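Local coordinates for chitosanase (PDB 6X2Q), which binds glucosamine oligomers in its cleft and, as a family 46 glycosyl hydrolase, probably hydrolyses the beta-1,4 linkages of chitosan, at residues 139-142 and 143-147. Numbering follows the deposited sequence.
Sequences ALYD and AIIQH. With GCS (2-amino-2-deoxy-beta-D-glucopyranose), chain C; GCS (2-amino-2-deoxy-beta-D-glucopyranose), chain B.
Ile145 lays its CD1 methyl over one face of the Tyr141 ring, one helical turn earlier, in a CH-pi contact 3.8 Å from CD1 to the ring centroid. The methyl sits off-centre toward the rim, 3.5 Å from Tyr141 CE1. CG of Tyr141 stands anti to the backbone N (chi1 177°), and CG1 of Ile145 lies anti to its own carbonyl carbon, which sends the longer branch back to the ring. The other branch, CG2, faces the sugar, 4.0 Å from C6 of the chain C glucosamine. An alanine in place of Ile145 would probably leave this ring face without its methyl cover and loosen the fit against the sugar C6. Phe119 meets the Tyr141 ring edge-to-face, and Asp12 and Ile15 of helix 5-20 touch the Tyr141 side chain.

All of this belongs to the last turns of helix 134-147, a buried helix near the centre of the family 46 fold, of the lysozyme clan, whose C-terminal end reaches the substrate cleft. Regular i to i+4 bonds carry the backbone, including Gln146 N to Asp142 O at 3.3 Å; Asp142 O also takes a weak bond from Ile145 N. Ala143 N bonds to Ala139 O at 3.0 Å, and Ala143 CB packs 3.3 Å from that same Ala139 O, while Phe184 and Arg188 of helix 177-193 touch the methyl. The Asp142 carboxylate is gripped by two salt bridges, OD1 with Arg210 and OD2 with Arg188, an arrangement likely to favour its charged form. Arg188 also binds Gln146 OE1 and His147 NE2, tying three side chains of the helix to helix 177-193. At the cleft, Gln146 O takes a hydrogen bond from O3 of the chain C glucosamine, modelled at 2.4 Å, so short that the exact length is doubtful.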
ATOM      1  N   ALA A 139       6.919   4.620   6.263  1.00 26.43           N
ATOM      2  CA  ALA A 139       6.212   3.611   7.045  1.00 28.80           C
ATOM      3  C   ALA A 139       4.713   3.852   7.028  1.00 31.61           C
ATOM      4  O   ALA A 139       3.929   2.901   6.937  1.00 32.93           O
ATOM      5  CB  ALA A 139       6.728   3.605   8.482  1.00 25.37           C
ATOM      6  N   LEU A 140       4.289   5.116   7.121  1.00 29.13           N
ATOM      7  CA  LEU A 140       2.853   5.375   7.039  1.00 30.99           C
ATOM      8  C   LEU A 140       2.315   5.089   5.648  1.00 25.53           C
ATOM      9  O   LEU A 140       1.169   4.645   5.502  1.00 26.88           O
ATOM     10  CB  LEU A 140       2.548   6.821   7.423  1.00 28.55           C
ATOM     11  CG  LEU A 140       2.885   7.171   8.868  1.00 30.00           C
ATOM     12  CD1 LEU A 140       2.841   8.697   9.061  1.00 30.24           C
ATOM     13  CD2 LEU A 140       1.958   6.471   9.832  1.00 29.73           C
ATOM     14  N   TYR A 141       3.122   5.334   4.623  1.00 27.54           N
ATOM     15  CA  TYR A 141       2.643   5.167   3.256  1.00 29.59           C
ATOM     16  C   TYR A 141       2.529   3.688   2.902  1.00 31.52           C
ATOM     17  O   TYR A 141       1.533   3.251   2.306  1.00 27.18           O
ATOM     18  CB  TYR A 141       3.585   5.891   2.312  1.00 25.90           C
ATOM     19  CG  TYR A 141       3.281   5.762   0.842  1.00 31.27           C
ATOM     20  CD1 TYR A 141       1.982   5.836   0.356  1.00 27.58           C
ATOM     21  CD2 TYR A 141       4.317   5.602  -0.067  1.00 34.01           C
ATOM     22  CE1 TYR A 141       1.733   5.738  -1.006  1.00 32.84           C
ATOM     23  CE2 TYR A 141       4.089   5.505  -1.406  1.00 33.25           C
ATOM     24  CZ  TYR A 141       2.800   5.570  -1.880  1.00 35.62           C
ATOM     25  OH  TYR A 141       2.607   5.463  -3.234  1.00 35.54           O
ATOM     26  N   ASP A 142       3.541   2.906   3.281  1.00 29.20           N
ATOM     27  CA  ASP A 142       3.481   1.467   3.090  1.00 28.58           C
ATOM     28  C   ASP A 142       2.323   0.864   3.867  1.00 30.09           C
ATOM     29  O   ASP A 142       1.615  -0.004   3.352  1.00 30.75           O
ATOM     30  CB  ASP A 142       4.800   0.830   3.517  1.00 29.31           C
ATOM     31  CG  ASP A 142       4.841  -0.659   3.227  1.00 35.44           C
ATOM     32  OD1 ASP A 142       4.777  -1.005   2.027  1.00 33.48           O
ATOM     33  OD2 ASP A 142       4.932  -1.479   4.182  1.00 33.36           O
ATOM     34  N   ALA A 143       2.107   1.316   5.109  1.00 29.70           N
ATOM     35  CA  ALA A 143       1.002   0.776   5.897  1.00 30.83           C
ATOM     36  C   ALA A 143      -0.351   1.153   5.298  1.00 28.61           C
ATOM     37  O   ALA A 143      -1.286   0.339   5.295  1.00 27.90           O
ATOM     38  CB  ALA A 143       1.104   1.244   7.358  1.00 27.67           C
ATOM     39  N   ILE A 144      -0.495   2.378   4.786  1.00 26.45           N
ATOM     40  CA  ILE A 144      -1.805   2.715   4.230  1.00 28.98           C
ATOM     41  C   ILE A 144      -2.103   1.848   3.008  1.00 26.54           C
ATOM     42  O   ILE A 144      -3.256   1.487   2.766  1.00 23.41           O
ATOM     43  CB  ILE A 144      -1.920   4.226   3.913  1.00 28.57           C
ATOM     44  CG1 ILE A 144      -3.373   4.695   4.071  1.00 29.53           C
ATOM     45  CG2 ILE A 144      -1.428   4.544   2.519  1.00 24.90           C
ATOM     46  CD1 ILE A 144      -3.568   6.185   3.941  1.00 26.41           C
ATOM     47  N   ILE A 145      -1.074   1.442   2.266  1.00 26.64           N
ATOM     48  CA  ILE A 145      -1.305   0.675   1.047  1.00 28.70           C
ATOM     49  C   ILE A 145      -1.787  -0.735   1.369  1.00 31.96           C
ATOM     50  O   ILE A 145      -2.715  -1.251   0.728  1.00 33.17           O
ATOM     51  CB  ILE A 145      -0.029   0.656   0.190  1.00 29.95           C
ATOM     52  CG1 ILE A 145       0.110   1.986  -0.561  1.00 32.90           C
ATOM     53  CG2 ILE A 145      -0.046  -0.544  -0.784  1.00 30.90           C
ATOM     54  CD1 ILE A 145       1.483   2.219  -1.093  1.00 36.58           C
ATOM     55  N   GLN A 146      -1.166  -1.378   2.367  1.00 32.28           N
ATOM     56  CA  GLN A 146      -1.487  -2.754   2.726  1.00 28.92           C
ATOM     57  C   GLN A 146      -2.704  -2.826   3.643  1.00 31.78           C
ATOM     58  O   GLN A 146      -3.534  -3.721   3.497  1.00 30.99           O
ATOM     59  CB  GLN A 146      -0.266  -3.413   3.388  1.00 30.88           C
ATOM     60  CG  GLN A 146      -0.502  -4.852   3.861  1.00 35.34           C
ATOM     61  CD  GLN A 146       0.759  -5.566   4.338  1.00 35.72           C
ATOM     62  OE1 GLN A 146       1.608  -4.993   5.021  1.00 29.76           O
ATOM     63  NE2 GLN A 146       0.864  -6.841   3.997  1.00 37.94           N
ATOM     64  N   HIS A 147      -2.835  -1.898   4.593  1.00 33.27           N
ATOM     65  CA  HIS A 147      -3.900  -1.961   5.592  1.00 31.71           C
ATOM     66  C   HIS A 147      -5.129  -1.141   5.235  1.00 32.65           C
ATOM     67  O   HIS A 147      -6.188  -1.356   5.841  1.00 29.07           O
ATOM     68  CB  HIS A 147      -3.386  -1.468   6.957  1.00 29.82           C
ATOM     69  CG  HIS A 147      -2.221  -2.246   7.480  1.00 35.76           C
ATOM     70  ND1 HIS A 147      -2.332  -3.135   8.530  1.00 30.80           N
ATOM     71  CD2 HIS A 147      -0.921  -2.273   7.097  1.00 32.21           C
ATOM     72  CE1 HIS A 147      -1.148  -3.670   8.773  1.00 30.61           C
ATOM     73  NE2 HIS A 147      -0.276  -3.167   7.919  1.00 31.60           N
TER
HETATM   74  C1  GCS C 304      -3.025  -7.489  -0.863  1.00 49.11           C
HETATM   75  C2  GCS C 304      -3.198  -7.527   0.754  1.00 44.14           C
HETATM   76  C3  GCS C 304      -3.980  -6.140   0.982  1.00 39.32           C
HETATM   77  C4  GCS C 304      -3.534  -4.886   0.154  1.00 44.32           C
HETATM   78  C5  GCS C 304      -2.928  -4.899  -1.260  1.00 45.05           C
HETATM   79  C6  GCS C 304      -2.053  -3.982  -1.280  1.00 43.90           C
HETATM   80  N2  GCS C 304      -3.846  -8.611   1.233  1.00 48.73           N
HETATM   81  O1  GCS C 304      -2.218  -8.579  -1.056  1.00 53.74           O
HETATM   82  O3  GCS C 304      -3.532  -5.803   2.312  1.00 37.46           O
HETATM   83  O5  GCS C 304      -2.507  -6.319  -1.389  1.00 45.65           O
HETATM   84  O6  GCS C 304      -1.067  -4.228  -2.298  1.00 47.33           O
HETATM   85  C1  GCS B   1      -5.666  -3.210   0.269  1.00 39.40           C
HETATM   86  C2  GCS B   1      -6.733  -2.482  -0.524  1.00 42.52           C
HETATM   87  C3  GCS B   1      -7.319  -1.393   0.328  1.00 40.20           C
HETATM   88  C4  GCS B   1      -7.935  -1.948   1.603  1.00 35.13           C
HETATM   89  C5  GCS B   1      -6.922  -2.969   2.131  1.00 43.75           C
HETATM   90  C6  GCS B   1      -7.340  -3.781   3.326  1.00 36.44           C
HETATM   91  N2  GCS B   1      -6.298  -1.988  -1.780  1.00 29.72           N
HETATM   92  O1  GCS B   1      -4.995  -4.295  -0.367  1.00 36.30           O
HETATM   93  O3  GCS B   1      -8.291  -0.799  -0.434  1.00 31.68           O
HETATM   94  O4  GCS B   1      -8.524  -1.131   2.202  1.00 36.66           O
HETATM   95  O5  GCS B   1      -6.470  -3.878   1.160  1.00 40.98           O
HETATM   96  O6  GCS B   1      -8.671  -4.173   3.281  1.00 42.95           O